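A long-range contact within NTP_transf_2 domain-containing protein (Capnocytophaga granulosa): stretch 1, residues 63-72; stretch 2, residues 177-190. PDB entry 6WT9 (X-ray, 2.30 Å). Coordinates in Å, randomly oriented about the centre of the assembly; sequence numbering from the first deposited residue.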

ATOM      1  N   ALA A  63      -3.293 -13.273  10.206  1.00 22.13           N
ATOM      2  CA  ALA A  63      -2.476 -14.265   9.514  1.00 16.65           C
ATOM      3  C   ALA A  63      -0.991 -13.982   9.704  1.00 19.93           C
ATOM      4  O   ALA A  63      -0.190 -14.908   9.880  1.00 23.07           O
ATOM      5  CB  ALA A  63      -2.833 -14.299   8.028  1.00 10.60           C
ATOM      6  N   GLY A  64      -0.603 -12.705   9.669  1.00 20.12           N
ATOM      7  CA  GLY A  64       0.772 -12.357   9.978  1.00 21.60           C
ATOM      8  C   GLY A  64       1.137 -12.644  11.420  1.00 24.99           C
ATOM      9  O   GLY A  64       2.296 -12.940  11.723  1.00 23.55           O
ATOM     10  N   GLU A  65       0.157 -12.572  12.323  1.00 25.26           N
ATOM     11  CA  GLU A  65       0.419 -12.850  13.730  1.00 25.65           C
ATOM     12  C   GLU A  65       0.692 -14.332  13.955  1.00 22.20           C
ATOM     13  O   GLU A  65       1.537 -14.696  14.781  1.00 24.98           O
ATOM     14  CB  GLU A  65      -0.760 -12.379  14.581  1.00 33.73           C
ATOM     15  CG  GLU A  65      -0.476 -12.308  16.070  1.00 43.10           C
ATOM     16  CD  GLU A  65       0.716 -11.430  16.391  1.00 53.05           C
ATOM     17  OE1 GLU A  65       1.770 -11.979  16.775  1.00 57.64           O
ATOM     18  OE2 GLU A  65       0.603 -10.194  16.249  1.00 52.76           O
ATOM     19  N   LYS A  66      -0.009 -15.202  13.225  1.00 19.40           N
ATOM     20  CA  LYS A  66       0.246 -16.634  13.341  1.00 21.45           C
ATOM     21  C   LYS A  66       1.616 -16.998  12.783  1.00 19.62           C
ATOM     22  O   LYS A  66       2.297 -17.876  13.324  1.00 22.03           O
ATOM     23  CB  LYS A  66      -0.852 -17.424  12.630  1.00 22.93           C
ATOM     24  CG  LYS A  66      -2.210 -17.358  13.315  1.00 28.43           C
ATOM     25  CD  LYS A  66      -3.257 -18.129  12.522  1.00 35.86           C
ATOM     26  CE  LYS A  66      -4.620 -18.071  13.189  1.00 38.19           C
ATOM     27  NZ  LYS A  66      -4.602 -18.718  14.530  1.00 44.84           N
ATOM     28  N   VAL A  67       2.032 -16.341  11.697  1.00 14.46           N
ATOM     29  CA  VAL A  67       3.383 -16.552  11.181  1.00 15.52           C
ATOM     30  C   VAL A  67       4.414 -16.146  12.225  1.00 17.06           C
ATOM     31  O   VAL A  67       5.421 -16.835  12.427  1.00 17.90           O
ATOM     32  CB  VAL A  67       3.579 -15.780   9.861  1.00 17.50           C
ATOM     33  CG1 VAL A  67       5.011 -15.913   9.371  1.00 17.79           C
ATOM     34  CG2 VAL A  67       2.607 -16.281   8.810  1.00 19.79           C
ATOM     35  N   LYS A  68       4.165 -15.033  12.919  1.00 15.40           N
ATOM     36  CA  LYS A  68       5.079 -14.576  13.962  1.00 17.17           C
ATOM     37  C   LYS A  68       5.229 -15.616  15.068  1.00 19.53           C
ATOM     38  O   LYS A  68       6.345 -15.884  15.528  1.00 16.35           O
ATOM     39  CB  LYS A  68       4.583 -13.246  14.530  1.00 22.33           C
ATOM     40  CG  LYS A  68       5.413 -12.687  15.669  1.00 29.52           C
ATOM     41  CD  LYS A  68       4.860 -11.344  16.123  1.00 40.30           C
ATOM     42  CE  LYS A  68       5.582 -10.826  17.357  1.00 49.94           C
ATOM     43  NZ  LYS A  68       5.039  -9.512  17.804  1.00 57.70           N
ATOM     44  N   LEU A  69       4.117 -16.219  15.501  1.00 20.50           N
ATOM     45  CA  LEU A  69       4.182 -17.192  16.588  1.00 22.04           C
ATOM     46  C   LEU A  69       4.946 -18.443  16.173  1.00 19.73           C
ATOM     47  O   LEU A  69       5.649 -19.046  16.993  1.00 22.44           O
ATOM     48  CB  LEU A  69       2.774 -17.560  17.058  1.00 21.79           C
ATOM     49  CG  LEU A  69       1.948 -16.452  17.718  1.00 26.57           C
ATOM     50  CD1 LEU A  69       0.642 -17.013  18.263  1.00 23.70           C
ATOM     51  CD2 LEU A  69       2.741 -15.760  18.817  1.00 23.01           C
ATOM     52  N   HIS A  70       4.813 -18.857  14.911  1.00 13.87           N
ATOM     53  CA  HIS A  70       5.566 -20.012  14.437  1.00 15.95           C
ATOM     54  C   HIS A  70       7.059 -19.714  14.384  1.00 19.75           C
ATOM     55  O   HIS A  70       7.881 -20.571  14.728  1.00 23.87           O
ATOM     56  CB  HIS A  70       5.057 -20.452  13.064  1.00 15.46           C
ATOM     57  CG  HIS A  70       3.753 -21.185  13.110  1.00 22.41           C
ATOM     58  ND1 HIS A  70       3.614 -22.419  13.710  1.00 21.82           N
ATOM     59  CD2 HIS A  70       2.530 -20.861  12.629  1.00 20.52           C
ATOM     60  CE1 HIS A  70       2.361 -22.822  13.598  1.00 21.86           C
ATOM     61  NE2 HIS A  70       1.682 -21.895  12.946  1.00 21.86           N
ATOM     62  N   LEU A  71       7.430 -18.505  13.955  1.00 17.89           N
ATOM     63  CA  LEU A  71       8.842 -18.142  13.909  1.00 17.91           C
ATOM     64  C   LEU A  71       9.422 -17.955  15.306  1.00 13.84           C
ATOM     65  O   LEU A  71      10.620 -18.178  15.512  1.00 14.53           O
ATOM     66  CB  LEU A  71       9.029 -16.876  13.077  1.00 20.39           C
ATOM     67  CG  LEU A  71       8.718 -17.030  11.587  1.00 23.01           C
ATOM     68  CD1 LEU A  71       8.966 -15.726  10.840  1.00 15.85           C
ATOM     69  CD2 LEU A  71       9.544 -18.159  10.989  1.00 17.77           C
ATOM     70  N   GLN A  72       8.596 -17.554  16.273  1.00 11.93           N
ATOM     71  CA  GLN A  72       9.048 -17.452  17.655  1.00 21.01           C
ATOM     72  C   GLN A  72       9.329 -18.808  18.285  1.00 23.18           C
ATOM     73  O   GLN A  72       9.756 -18.857  19.444  1.00 25.64           O
ATOM     74  CB  GLN A  72       8.015 -16.693  18.491  1.00 20.57           C
ATOM     75  CG  GLN A  72       7.986 -15.199  18.215  1.00 24.31           C
ATOM     76  CD  GLN A  72       6.887 -14.484  18.974  1.00 26.12           C
ATOM     77  OE1 GLN A  72       5.906 -15.096  19.391  1.00 26.97           O
ATOM     78  NE2 GLN A  72       7.050 -13.179  19.159  1.00 29.54           N
TER
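Stretch 2 177-190: KITNKSMGRDVDIV

Stretch 2 is a β-hairpin that packs against the helix of stretch 1. Its first strand, which begins earlier in the chain, ends at 180, and its second runs through 185-190 and on into the chain. The strands pair through backbone hydrogen bonds in both directions between Ile-178 and Val-187 (Ile-178 N to Val-187 O 2.9 Å, Val-187 N to Ile-178 O 3.2 Å). The turn closes with Gly-184 N to Asn-180 O at 2.6 Å.

The second strand runs broadly the same way as the helix, crossing it at -49°, with the axes 8.4 Å apart at closest approach. The backbones come near at Gly-64, whose CA lies 6.0 Å from the CA of Val-187. Here Val-187 CG2 rests 3.7 Å from Gly-64 N.

Apolar contacts dominate. Alternation along the strand turns Arg-185, Val-187 and Ile-189 toward the helix, while Asp-186 and Asp-188 point away. Ala-63 CB lies 3.7 Å from Arg-185 CB and 3.9 Å from Val-187 CG2. The end of Arg-185 leads away from the helix. Val-67 touches both strands: its CG2 is 3.6 Å from Ile-178 CD1 and 3.9 Å from Val-187 CB, and its CG1 is 3.7 Å from Ile-189 CG1. One turn on, Leu-71 CD1 meets Ile-189 CG2 at 4.1 Å.

At the hairpin turn, selenomethionine Met-183 places SE 4.2 Å from Ala-63 CB and 3.8 Å from Lys-66 CE. Lys-66 CD also lies 3.7 Å from Asn-180 ND2, so the lysine contacts Asn-180 and Met-183 through its aliphatic carbons.

No direct hydrogen bond joins the stretches. Water 1 bridges them, donating to Ala-63 O (2.4 Å) and accepting from Asn-180 ND2 (3.2 Å).

On the hairpin's other face, Lys-177 NZ forms a salt bridge with Asp-188 OD1 at 3.0 Å.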

ATOM      1  N   LYS A 177       7.128 -16.571   1.036  1.00 23.94           N
ATOM      2  CA  LYS A 177       5.692 -16.374   0.886  1.00 28.69           C
ATOM      3  C   LYS A 177       4.971 -17.636   1.332  1.00 23.14           C
ATOM      4  O   LYS A 177       5.247 -18.725   0.819  1.00 22.48           O
ATOM      5  CB  LYS A 177       5.327 -16.029  -0.560  1.00 39.53           C
ATOM      6  CG  LYS A 177       3.861 -15.668  -0.752  1.00 50.49           C
ATOM      7  CD  LYS A 177       3.581 -15.187  -2.166  1.00 58.73           C
ATOM      8  CE  LYS A 177       2.181 -14.602  -2.280  1.00 63.74           C
ATOM      9  NZ  LYS A 177       2.001 -13.416  -1.395  1.00 65.61           N
ATOM     10  N   ILE A 178       4.051 -17.488   2.286  1.00 15.37           N
ATOM     11  CA  ILE A 178       3.271 -18.607   2.791  1.00 17.05           C
ATOM     12  C   ILE A 178       1.798 -18.336   2.526  1.00 18.70           C
ATOM     13  O   ILE A 178       1.375 -17.199   2.302  1.00 16.74           O
ATOM     14  CB  ILE A 178       3.513 -18.869   4.295  1.00 19.19           C
ATOM     15  CG1 ILE A 178       2.962 -17.722   5.151  1.00 17.26           C
ATOM     16  CG2 ILE A 178       4.994 -19.090   4.568  1.00 16.93           C
ATOM     17  CD1 ILE A 178       1.594 -18.001   5.769  1.00 12.82           C
ATOM     18  N   THR A 179       1.013 -19.409   2.566  1.00 23.10           N
ATOM     19  CA  THR A 179      -0.434 -19.331   2.422  1.00 26.06           C
ATOM     20  C   THR A 179      -1.072 -20.059   3.593  1.00 23.43           C
ATOM     21  O   THR A 179      -0.860 -21.263   3.768  1.00 30.24           O
ATOM     22  CB  THR A 179      -0.900 -19.941   1.097  1.00 29.24           C
ATOM     23  OG1 THR A 179      -0.384 -19.168   0.006  1.00 30.98           O
ATOM     24  CG2 THR A 179      -2.421 -19.965   1.025  1.00 26.14           C
ATOM     25  N   ASN A 180      -1.830 -19.327   4.402  1.00 20.79           N
ATOM     26  CA  ASN A 180      -2.639 -19.927   5.459  1.00 23.48           C
ATOM     27  C   ASN A 180      -3.914 -20.444   4.804  1.00 26.41           C
ATOM     28  O   ASN A 180      -4.854 -19.684   4.564  1.00 23.67           O
ATOM     29  CB  ASN A 180      -2.934 -18.908   6.554  1.00 24.58           C
ATOM     30  CG  ASN A 180      -3.542 -19.539   7.799  1.00 25.84           C
ATOM     31  OD1 ASN A 180      -4.404 -20.414   7.712  1.00 29.49           O
ATOM     32  ND2 ASN A 180      -3.092 -19.091   8.966  1.00 14.45           N
ATOM     33  N   LYS A 181      -3.943 -21.744   4.498  1.00 28.63           N
ATOM     34  CA  LYS A 181      -5.088 -22.308   3.791  1.00 39.96           C
ATOM     35  C   LYS A 181      -6.350 -22.280   4.643  1.00 50.87           C
ATOM     36  O   LYS A 181      -7.461 -22.254   4.100  1.00 56.76           O
ATOM     37  CB  LYS A 181      -4.783 -23.738   3.343  1.00 43.53           C
ATOM     38  CG  LYS A 181      -3.573 -23.855   2.431  1.00 48.02           C
ATOM     39  CD  LYS A 181      -3.563 -25.181   1.683  1.00 51.64           C
ATOM     40  CE  LYS A 181      -3.625 -26.362   2.635  1.00 52.75           C
ATOM     41  NZ  LYS A 181      -3.602 -27.659   1.904  1.00 52.60           N
ATOM     42  N   SER A 182      -6.204 -22.286   5.970  1.00 53.46           N
ATOM     43  CA  SER A 182      -7.373 -22.201   6.838  1.00 54.36           C
ATOM     44  C   SER A 182      -8.036 -20.833   6.756  1.00 53.44           C
ATOM     45  O   SER A 182      -9.263 -20.733   6.878  1.00 54.98           O
ATOM     46  CB  SER A 182      -6.977 -22.514   8.282  1.00 55.94           C
ATOM     47  OG  SER A 182      -8.085 -22.380   9.155  1.00 59.50           O
HETATM   48  N   MSE A 183      -7.255 -19.779   6.543  1.00 48.18           N
HETATM   49  CA  MSE A 183      -7.785 -18.421   6.515  1.00 39.78           C
HETATM   50  C   MSE A 183      -7.875 -17.858   5.103  1.00 32.06           C
HETATM   51  O   MSE A 183      -8.553 -16.858   4.871  1.00 32.01           O
HETATM   52  CB  MSE A 183      -6.924 -17.495   7.373  1.00 42.34           C
HETATM   53  CG  MSE A 183      -6.712 -17.970   8.795  1.00 46.35           C
HETATM   54 SE   MSE A 183      -5.745 -16.651   9.852  1.00 49.84          SE
HETATM   55  CE  MSE A 183      -7.062 -15.213   9.805  1.00 47.68           C
ATOM     56  N   GLY A 184      -7.184 -18.495   4.163  1.00 31.52           N
ATOM     57  CA  GLY A 184      -7.134 -17.985   2.806  1.00 28.43           C
ATOM     58  C   GLY A 184      -6.387 -16.678   2.667  1.00 35.43           C
ATOM     59  O   GLY A 184      -6.765 -15.839   1.843  1.00 40.64           O
ATOM     60  N   ARG A 185      -5.333 -16.480   3.455  1.00 32.18           N
ATOM     61  CA  ARG A 185      -4.550 -15.255   3.442  1.00 31.91           C
ATOM     62  C   ARG A 185      -3.087 -15.575   3.168  1.00 29.18           C
ATOM     63  O   ARG A 185      -2.593 -16.652   3.517  1.00 25.79           O
ATOM     64  CB  ARG A 185      -4.673 -14.499   4.773  1.00 38.13           C
ATOM     65  CG  ARG A 185      -6.091 -14.093   5.144  1.00 48.54           C
ATOM     66  CD  ARG A 185      -6.680 -13.121   4.134  1.00 53.70           C
ATOM     67  NE  ARG A 185      -7.944 -12.555   4.598  1.00 56.99           N
ATOM     68  CZ  ARG A 185      -9.133 -13.119   4.405  1.00 58.94           C
ATOM     69  NH1 ARG A 185      -9.226 -14.269   3.753  1.00 59.08           N
ATOM     70  NH2 ARG A 185     -10.229 -12.531   4.865  1.00 61.81           N
ATOM     71  N   ASP A 186      -2.396 -14.627   2.542  1.00 26.97           N
ATOM     72  CA  ASP A 186      -0.980 -14.757   2.236  1.00 22.00           C
ATOM     73  C   ASP A 186      -0.158 -13.831   3.123  1.00 21.38           C
ATOM     74  O   ASP A 186      -0.601 -12.741   3.493  1.00 20.67           O
ATOM     75  CB  ASP A 186      -0.697 -14.446   0.764  1.00 22.66           C
ATOM     76  CG  ASP A 186      -1.138 -15.562  -0.162  1.00 36.46           C
ATOM     77  OD1 ASP A 186      -1.342 -16.693   0.327  1.00 38.83           O
ATOM     78  OD2 ASP A 186      -1.271 -15.312  -1.378  1.00 44.48           O
ATOM     79  N   VAL A 187       1.044 -14.286   3.465  1.00 20.68           N
ATOM     80  CA  VAL A 187       1.988 -13.510   4.263  1.00  9.76           C
ATOM     81  C   VAL A 187       3.366 -13.638   3.628  1.00 13.61           C
ATOM     82  O   VAL A 187       3.816 -14.749   3.328  1.00 22.73           O
ATOM     83  CB  VAL A 187       2.032 -13.977   5.733  1.00 11.05           C
ATOM     84  CG1 VAL A 187       3.059 -13.171   6.519  1.00 14.82           C
ATOM     85  CG2 VAL A 187       0.658 -13.870   6.380  1.00 10.19           C
ATOM     86  N   ASP A 188       4.030 -12.507   3.417  1.00 15.50           N
ATOM     87  CA  ASP A 188       5.420 -12.486   2.984  1.00 16.89           C
ATOM     88  C   ASP A 188       6.314 -12.209   4.185  1.00 17.19           C
ATOM     89  O   ASP A 188       5.987 -11.377   5.036  1.00 15.70           O
ATOM     90  CB  ASP A 188       5.649 -11.430   1.900  1.00 26.04           C
ATOM     91  CG  ASP A 188       4.947 -11.771   0.597  1.00 44.47           C
ATOM     92  OD1 ASP A 188       4.173 -12.750   0.576  1.00 50.18           O
ATOM     93  OD2 ASP A 188       5.174 -11.063  -0.408  1.00 53.34           O
ATOM     94  N   ILE A 189       7.439 -12.916   4.253  1.00 15.88           N
ATOM     95  CA  ILE A 189       8.358 -12.840   5.383  1.00 15.59           C
ATOM     96  C   ILE A 189       9.702 -12.351   4.863  1.00 14.10           C
ATOM     97  O   ILE A 189      10.305 -12.991   3.993  1.00 14.96           O
ATOM     98  CB  ILE A 189       8.501 -14.195   6.097  1.00 18.23           C
ATOM     99  CG1 ILE A 189       7.166 -14.634   6.706  1.00 18.80           C
ATOM    100  CG2 ILE A 189       9.577 -14.122   7.170  1.00 12.92           C
ATOM    101  CD1 ILE A 189       6.299 -15.472   5.782  1.00  8.04           C
ATOM    102  N   VAL A 190      10.175 -11.231   5.402  1.00 14.37           N
ATOM    103  CA  VAL A 190      11.389 -10.572   4.936  1.00 16.57           C
ATOM    104  C   VAL A 190      12.405 -10.545   6.071  1.00 14.84           C
ATOM    105  O   VAL A 190      12.063 -10.201   7.208  1.00 20.44           O
ATOM    106  CB  VAL A 190      11.092  -9.148   4.429  1.00 18.53           C
ATOM    107  CG1 VAL A 190      12.366  -8.468   3.965  1.00 20.69           C
ATOM    108  CG2 VAL A 190      10.065  -9.189   3.308  1.00  9.40           C
TER
HETATM  109  O   HOH W   1      -0.521 -17.174   9.079  1.00 18.24           O